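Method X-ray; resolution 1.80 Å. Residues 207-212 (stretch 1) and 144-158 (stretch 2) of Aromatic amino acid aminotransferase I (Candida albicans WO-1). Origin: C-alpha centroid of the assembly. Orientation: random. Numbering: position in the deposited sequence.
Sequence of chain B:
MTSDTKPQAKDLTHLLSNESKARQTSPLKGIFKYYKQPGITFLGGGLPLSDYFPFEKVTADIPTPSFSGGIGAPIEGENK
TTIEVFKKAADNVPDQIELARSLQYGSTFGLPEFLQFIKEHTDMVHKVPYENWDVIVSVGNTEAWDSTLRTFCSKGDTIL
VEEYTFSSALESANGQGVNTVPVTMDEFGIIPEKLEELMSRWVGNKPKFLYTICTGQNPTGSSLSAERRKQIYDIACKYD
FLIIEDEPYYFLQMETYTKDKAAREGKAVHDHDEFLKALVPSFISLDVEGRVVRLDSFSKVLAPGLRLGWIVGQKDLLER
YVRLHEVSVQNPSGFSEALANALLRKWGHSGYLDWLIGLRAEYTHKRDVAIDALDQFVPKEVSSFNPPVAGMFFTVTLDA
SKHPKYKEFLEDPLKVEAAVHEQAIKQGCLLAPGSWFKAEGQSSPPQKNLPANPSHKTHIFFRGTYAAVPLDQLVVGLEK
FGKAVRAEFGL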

ATOM      1  N   PRO B 207     -11.351 -25.915  -3.281  1.00 21.40           N
ATOM      2  CA  PRO B 207     -10.422 -24.815  -3.106  1.00 21.58           C
ATOM      3  C   PRO B 207     -10.943 -23.624  -3.914  1.00 19.59           C
ATOM      4  O   PRO B 207     -11.494 -23.838  -4.956  1.00 20.20           O
ATOM      5  CB  PRO B 207      -9.081 -25.310  -3.660  1.00 21.26           C
ATOM      6  CG  PRO B 207      -9.291 -26.750  -4.021  1.00 24.48           C
ATOM      7  CD  PRO B 207     -10.785 -26.997  -4.087  1.00 23.04           C
ATOM      8  N   LYS B 208     -10.702 -22.402  -3.432  1.00 19.84           N
ATOM      9  CA  LYS B 208     -11.148 -21.167  -4.133  1.00 18.42           C
ATOM     10  C   LYS B 208     -10.313 -20.937  -5.383  1.00 16.84           C
ATOM     11  O   LYS B 208     -10.862 -20.462  -6.381  1.00 15.43           O
ATOM     12  CB  LYS B 208     -11.066 -19.973  -3.186  1.00 20.05           C
ATOM     13  CG  LYS B 208     -11.807 -20.194  -1.884  1.00 20.92           C
ATOM     14  CD  LYS B 208     -13.275 -20.590  -2.028  1.00 22.99           C
ATOM     15  CE  LYS B 208     -14.109 -19.610  -2.831  1.00 26.45           C
ATOM     16  NZ  LYS B 208     -14.360 -18.362  -2.064  1.00 25.91           N
ATOM     17  N   PHE B 209      -9.031 -21.260  -5.338  1.00 16.94           N
ATOM     18  CA  PHE B 209      -8.155 -21.035  -6.499  1.00 16.82           C
ATOM     19  C   PHE B 209      -6.837 -21.790  -6.351  1.00 16.83           C
ATOM     20  O   PHE B 209      -6.468 -22.317  -5.263  1.00 16.86           O
ATOM     21  CB  PHE B 209      -7.953 -19.522  -6.674  1.00 17.30           C
ATOM     22  CG  PHE B 209      -7.281 -18.774  -5.552  1.00 13.95           C
ATOM     23  CD1 PHE B 209      -5.921 -18.923  -5.284  1.00 14.89           C
ATOM     24  CD2 PHE B 209      -7.980 -17.830  -4.829  1.00 15.21           C
ATOM     25  CE1 PHE B 209      -5.317 -18.216  -4.267  1.00 15.88           C
ATOM     26  CE2 PHE B 209      -7.361 -17.091  -3.833  1.00 15.56           C
ATOM     27  CZ  PHE B 209      -6.023 -17.276  -3.560  1.00 15.11           C
ATOM     28  N   LEU B 210      -6.095 -21.748  -7.448  1.00 17.73           N
ATOM     29  CA  LEU B 210      -4.689 -22.183  -7.525  1.00 16.48           C
ATOM     30  C   LEU B 210      -3.811 -20.947  -7.674  1.00 16.94           C
ATOM     31  O   LEU B 210      -4.132 -20.091  -8.508  1.00 16.42           O
ATOM     32  CB  LEU B 210      -4.500 -23.148  -8.703  1.00 15.85           C
ATOM     33  CG  LEU B 210      -3.044 -23.365  -9.120  1.00 15.76           C
ATOM     34  CD1 LEU B 210      -2.279 -24.165  -8.094  1.00 17.44           C
ATOM     35  CD2 LEU B 210      -2.961 -24.047 -10.476  1.00 16.30           C
ATOM     36  N   TYR B 211      -2.793 -20.856  -6.825  1.00 16.73           N
ATOM     37  CA  TYR B 211      -1.775 -19.784  -6.817  1.00 16.52           C
ATOM     38  C   TYR B 211      -0.550 -20.360  -7.515  1.00 16.02           C
ATOM     39  O   TYR B 211      -0.000 -21.324  -7.010  1.00 17.09           O
ATOM     40  CB  TYR B 211      -1.481 -19.330  -5.372  1.00 15.58           C
ATOM     41  CG  TYR B 211      -0.279 -18.429  -5.214  1.00 14.65           C
ATOM     42  CD1 TYR B 211      -0.291 -17.131  -5.698  1.00 14.72           C
ATOM     43  CD2 TYR B 211       0.884 -18.879  -4.613  1.00 14.68           C
ATOM     44  CE1 TYR B 211       0.811 -16.307  -5.609  1.00 14.29           C
ATOM     45  CE2 TYR B 211       2.006 -18.075  -4.498  1.00 14.11           C
ATOM     46  CZ  TYR B 211       1.971 -16.787  -5.015  1.00 13.95           C
ATOM     47  OH  TYR B 211       3.072 -16.005  -4.914  1.00 12.61           O
ATOM     48  N   THR B 212      -0.133 -19.767  -8.631  1.00 15.38           N
ATOM     49  CA  THR B 212       0.985 -20.251  -9.451  1.00 14.64           C
ATOM     50  C   THR B 212       1.916 -19.103  -9.807  1.00 15.45           C
ATOM     51  O   THR B 212       1.475 -18.084 -10.352  1.00 14.23           O
ATOM     52  CB  THR B 212       0.484 -21.064 -10.659  1.00 15.32           C
ATOM     53  OG1 THR B 212       1.619 -21.489 -11.395  1.00 16.03           O
ATOM     54  CG2 THR B 212      -0.428 -20.314 -11.605  1.00 16.03           C
TER
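Stretch 2, residues 144-158: AWDSTLRTFCSKGDT

The most distinctive feature of this contact is the way Lys208 folds back to reach the C-terminal end of the helix in stretch 2. All four of its side-chain torsions lie in the m well, so the chain coils instead of extending, and its NZ donates a short hydrogen bond to the carbonyl O of Phe152, 2.6 Å away. Phe152 is the last helical residue, and its carbonyl has no following helical turn to supply a partner; the ammonium group meets that need while also bonding elsewhere in the structure. Asp157 adds a favourable charge nearby, but Lys208 NZ and Asp157 OD2 are 4.0 Å apart, beyond a salt bridge.

Stretch 2 begins within a helix that runs through Phe152, leaves helical geometry at Cys153 (phi/psi -132/134), and reverses through a type II turn from Ser154 to Asp157. Gly156 takes the positive phi of this turn, which is closed by a hydrogen bond from Asp157 N to Ser154 O (3.0 Å). The side chain of Asp157 turns back as well, its OD2 accepting from Ser154 N at 2.8 Å. The chain then enters extended conformation at Thr158, beside the start of stretch 1. Here Lys208 N donates to Thr158 O (2.9 Å), and the same oxygen lies 3.2 Å from Pro207 CA in a CA-H...O contact.

Beyond this backbone junction, the helix runs alongside the strand that carries Phe209 to Thr212, nearly antiparallel to it (172°), with the axes 11.6 Å apart at closest approach. The strand's alternation sends Phe209 and Tyr211 toward the helix, whereas Leu210 and Thr212 make no contact with it.

Phe209 has the largest area covered by the other stretch. Its CE2 lies 3.6 Å from Cys153 SG, 3.9 Å from Phe152 CB and 4.0 Å from Thr148 CG2, while its CZ approaches Leu149 CD2 at 4.2 Å. Toward the other end of the helix, Phe209 CE1 meets Trp145 CH2 at 3.5 Å. The two rings meet rim to rim, neither over the other's face, with their planes at 77°.

Trp145 also receives Tyr211, whose CD1 comes within 3.3 Å of Trp145 CZ3. The centroids of the Tyr211 ring and the indole six-membered ring are 4.2 Å apart and their planes are inclined at 34°, an oblique arrangement in which Tyr211 CD1 lies over one face of the indole. Trp145 thus joins both strand residues in one buried aromatic cluster.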

ATOM      1  N   ALA B 144      -1.038  -7.006  -4.112  1.00 15.36           N
ATOM      2  CA  ALA B 144      -2.092  -7.613  -4.958  1.00 16.49           C
ATOM      3  C   ALA B 144      -2.421  -9.020  -4.433  1.00 15.71           C
ATOM      4  O   ALA B 144      -3.585  -9.362  -4.402  1.00 15.29           O
ATOM      5  CB  ALA B 144      -1.706  -7.609  -6.414  1.00 17.20           C
ATOM      6  N   TRP B 145      -1.425  -9.785  -3.963  1.00 15.14           N
ATOM      7  CA  TRP B 145      -1.637 -11.133  -3.388  1.00 15.18           C
ATOM      8  C   TRP B 145      -2.424 -11.042  -2.069  1.00 15.36           C
ATOM      9  O   TRP B 145      -3.429 -11.804  -1.855  1.00 16.72           O
ATOM     10  CB  TRP B 145      -0.284 -11.839  -3.230  1.00 14.55           C
ATOM     11  CG  TRP B 145      -0.424 -13.104  -2.455  1.00 15.10           C
ATOM     12  CD1 TRP B 145       0.168 -13.403  -1.265  1.00 14.43           C
ATOM     13  CD2 TRP B 145      -1.225 -14.247  -2.815  1.00 15.54           C
ATOM     14  NE1 TRP B 145      -0.239 -14.638  -0.829  1.00 15.34           N
ATOM     15  CE2 TRP B 145      -1.062 -15.194  -1.771  1.00 15.99           C
ATOM     16  CE3 TRP B 145      -2.105 -14.541  -3.871  1.00 16.32           C
ATOM     17  CZ2 TRP B 145      -1.728 -16.410  -1.760  1.00 16.56           C
ATOM     18  CZ3 TRP B 145      -2.739 -15.765  -3.869  1.00 16.22           C
ATOM     19  CH2 TRP B 145      -2.536 -16.682  -2.833  1.00 15.93           C
ATOM     20  N   ASP B 146      -2.045 -10.128  -1.185  1.00 16.47           N
ATOM     21  CA  ASP B 146      -2.764  -9.921   0.093  1.00 17.82           C
ATOM     22  C   ASP B 146      -4.224  -9.625  -0.231  1.00 15.97           C
ATOM     23  O   ASP B 146      -5.114 -10.306   0.352  1.00 15.00           O
ATOM     24  CB  ASP B 146      -2.104  -8.830   0.927  1.00 19.32           C
ATOM     25  CG  ASP B 146      -2.747  -8.681   2.300  1.00 19.58           C
ATOM     26  OD1 ASP B 146      -2.692  -9.629   3.059  1.00 23.55           O
ATOM     27  OD2 ASP B 146      -3.205  -7.605   2.601  1.00 23.60           O
ATOM     28  N   SER B 147      -4.453  -8.736  -1.191  1.00 15.80           N
ATOM     29  CA  SER B 147      -5.814  -8.315  -1.642  1.00 15.55           C
ATOM     30  C   SER B 147      -6.562  -9.463  -2.302  1.00 15.67           C
ATOM     31  O   SER B 147      -7.799  -9.537  -2.074  1.00 16.69           O
ATOM     32  CB  SER B 147      -5.781  -7.106  -2.544  1.00 16.88           C
ATOM     33  OG  SER B 147      -5.184  -6.020  -1.843  1.00 17.81           O
ATOM     34  N   THR B 148      -5.873 -10.345  -3.054  1.00 14.89           N
ATOM     35  CA  THR B 148      -6.482 -11.553  -3.668  1.00 14.83           C
ATOM     36  C   THR B 148      -7.054 -12.452  -2.563  1.00 13.94           C
ATOM     37  O   THR B 148      -8.205 -12.904  -2.686  1.00 14.33           O
ATOM     38  CB  THR B 148      -5.463 -12.295  -4.541  1.00 14.81           C
ATOM     39  OG1 THR B 148      -5.028 -11.366  -5.552  1.00 14.56           O
ATOM     40  CG2 THR B 148      -6.023 -13.575  -5.112  1.00 15.89           C
ATOM     41  N   LEU B 149      -6.257 -12.752  -1.550  1.00 15.23           N
ATOM     42  CA  LEU B 149      -6.707 -13.609  -0.435  1.00 16.09           C
ATOM     43  C   LEU B 149      -7.904 -12.931   0.241  1.00 16.64           C
ATOM     44  O   LEU B 149      -8.888 -13.620   0.552  1.00 17.39           O
ATOM     45  CB  LEU B 149      -5.547 -13.780   0.541  1.00 15.83           C
ATOM     46  CG  LEU B 149      -4.438 -14.739   0.116  1.00 16.17           C
ATOM     47  CD1 LEU B 149      -3.200 -14.464   0.926  1.00 15.86           C
ATOM     48  CD2 LEU B 149      -4.890 -16.172   0.287  1.00 17.29           C
ATOM     49  N   ARG B 150      -7.913 -11.599   0.347  1.00 16.82           N
ATOM     50  CA  ARG B 150      -9.049 -10.930   1.051  1.00 16.95           C
ATOM     51  C   ARG B 150     -10.327 -10.917   0.212  1.00 17.80           C
ATOM     52  O   ARG B 150     -11.400 -10.745   0.830  1.00 17.36           O
ATOM     53  CB  ARG B 150      -8.665  -9.525   1.523  1.00 16.01           C
ATOM     54  CG  ARG B 150      -7.524  -9.527   2.520  1.00 17.27           C
ATOM     55  CD  ARG B 150      -6.930  -8.149   2.767  1.00 19.49           C
ATOM     56  NE  ARG B 150      -7.742  -7.432   3.722  1.00 20.60           N
ATOM     57  CZ  ARG B 150      -7.500  -6.202   4.181  1.00 19.67           C
ATOM     58  NH1 ARG B 150      -8.292  -5.702   5.097  1.00 17.92           N
ATOM     59  NH2 ARG B 150      -6.475  -5.490   3.736  1.00 20.40           N
ATOM     60  N   THR B 151     -10.220 -11.009  -1.111  1.00 17.01           N
ATOM     61  CA  THR B 151     -11.331 -10.944  -2.085  1.00 17.80           C
ATOM     62  C   THR B 151     -11.963 -12.335  -2.243  1.00 17.11           C
ATOM     63  O   THR B 151     -13.190 -12.395  -2.297  1.00 17.67           O
ATOM     64  CB  THR B 151     -10.812 -10.378  -3.403  1.00 19.12           C
ATOM     65  OG1 THR B 151     -10.310  -9.075  -3.090  1.00 18.63           O
ATOM     66  CG2 THR B 151     -11.848 -10.359  -4.503  1.00 20.00           C
ATOM     67  N   PHE B 152     -11.167 -13.420  -2.259  1.00 17.77           N
ATOM     68  CA  PHE B 152     -11.681 -14.769  -2.632  1.00 17.28           C
ATOM     69  C   PHE B 152     -11.695 -15.757  -1.458  1.00 18.59           C
ATOM     70  O   PHE B 152     -12.231 -16.840  -1.654  1.00 21.77           O
ATOM     71  CB  PHE B 152     -10.880 -15.327  -3.795  1.00 16.53           C
ATOM     72  CG  PHE B 152     -11.002 -14.505  -5.044  1.00 15.70           C
ATOM     73  CD1 PHE B 152     -12.218 -14.372  -5.684  1.00 15.64           C
ATOM     74  CD2 PHE B 152      -9.914 -13.819  -5.548  1.00 15.89           C
ATOM     75  CE1 PHE B 152     -12.337 -13.627  -6.852  1.00 14.97           C
ATOM     76  CE2 PHE B 152     -10.040 -13.047  -6.690  1.00 15.05           C
ATOM     77  CZ  PHE B 152     -11.247 -12.948  -7.337  1.00 15.23           C
ATOM     78  N   CYS B 153     -11.180 -15.405  -0.298  1.00 17.09           N
ATOM     79  CA  CYS B 153     -10.990 -16.366   0.823  1.00 18.47           C
ATOM     80  C   CYS B 153     -11.515 -15.829   2.149  1.00 23.24           C
ATOM     81  O   CYS B 153     -11.213 -14.679   2.481  1.00 23.75           O
ATOM     82  CB  CYS B 153      -9.514 -16.691   0.981  1.00 18.53           C
ATOM     83  SG  CYS B 153      -8.802 -17.446  -0.508  1.00 19.73           S
ATOM     84  N   SER B 154     -12.269 -16.675   2.879  1.00 26.52           N
ATOM     85  CA  SER B 154     -12.628 -16.506   4.304  1.00 25.88           C
ATOM     86  C   SER B 154     -11.708 -17.436   5.100  1.00 25.94           C
ATOM     87  O   SER B 154     -11.180 -18.427   4.494  1.00 21.45           O
ATOM     88  CB  SER B 154     -14.105 -16.795   4.552  1.00 27.02           C
ATOM     89  OG  SER B 154     -14.976 -16.182   3.567  1.00 26.53           O
ATOM     90  N   LYS B 155     -11.529 -17.159   6.392  1.00 22.05           N
ATOM     91  CA  LYS B 155     -10.771 -18.016   7.326  1.00 23.94           C
ATOM     92  C   LYS B 155     -11.289 -19.460   7.229  1.00 25.39           C
ATOM     93  O   LYS B 155     -12.525 -19.644   7.131  1.00 21.61           O
ATOM     94  CB  LYS B 155     -10.891 -17.502   8.758  1.00 29.86           C
ATOM     95  CG  LYS B 155     -10.157 -18.375   9.761  1.00 33.66           C
ATOM     96  CD  LYS B 155     -10.363 -18.014  11.222  1.00 40.69           C
ATOM     97  CE  LYS B 155     -10.128 -19.216  12.122  1.00 43.03           C
ATOM     98  NZ  LYS B 155     -10.173 -18.852  13.560  1.00 46.11           N
ATOM     99  N   GLY B 156     -10.376 -20.434   7.156  1.00 24.14           N
ATOM    100  CA  GLY B 156     -10.689 -21.874   7.041  1.00 23.44           C
ATOM    101  C   GLY B 156     -10.884 -22.322   5.599  1.00 22.30           C
ATOM    102  O   GLY B 156     -11.017 -23.524   5.375  1.00 23.70           O
ATOM    103  N   ASP B 157     -10.937 -21.407   4.620  1.00 23.14           N
ATOM    104  CA  ASP B 157     -10.982 -21.791   3.184  1.00 20.93           C
ATOM    105  C   ASP B 157      -9.625 -22.408   2.795  1.00 19.11           C
ATOM    106  O   ASP B 157      -8.627 -22.263   3.524  1.00 17.83           O
ATOM    107  CB  ASP B 157     -11.325 -20.623   2.249  1.00 20.71           C
ATOM    108  CG  ASP B 157     -12.765 -20.135   2.271  1.00 22.46           C
ATOM    109  OD1 ASP B 157     -13.628 -20.838   2.828  1.00 20.39           O
ATOM    110  OD2 ASP B 157     -13.018 -19.046   1.683  1.00 19.56           O
ATOM    111  N   THR B 158      -9.598 -23.105   1.670  1.00 18.54           N
ATOM    112  CA  THR B 158      -8.377 -23.694   1.083  1.00 19.03           C
ATOM    113  C   THR B 158      -8.060 -23.022  -0.242  1.00 16.33           C
ATOM    114  O   THR B 158      -8.988 -22.787  -1.068  1.00 16.77           O
ATOM    115  CB  THR B 158      -8.539 -25.211   0.901  1.00 21.13           C
ATOM    116  OG1 THR B 158      -8.591 -25.736   2.222  1.00 19.51           O
ATOM    117  CG2 THR B 158      -7.381 -25.859   0.172  1.00 21.24           C
TER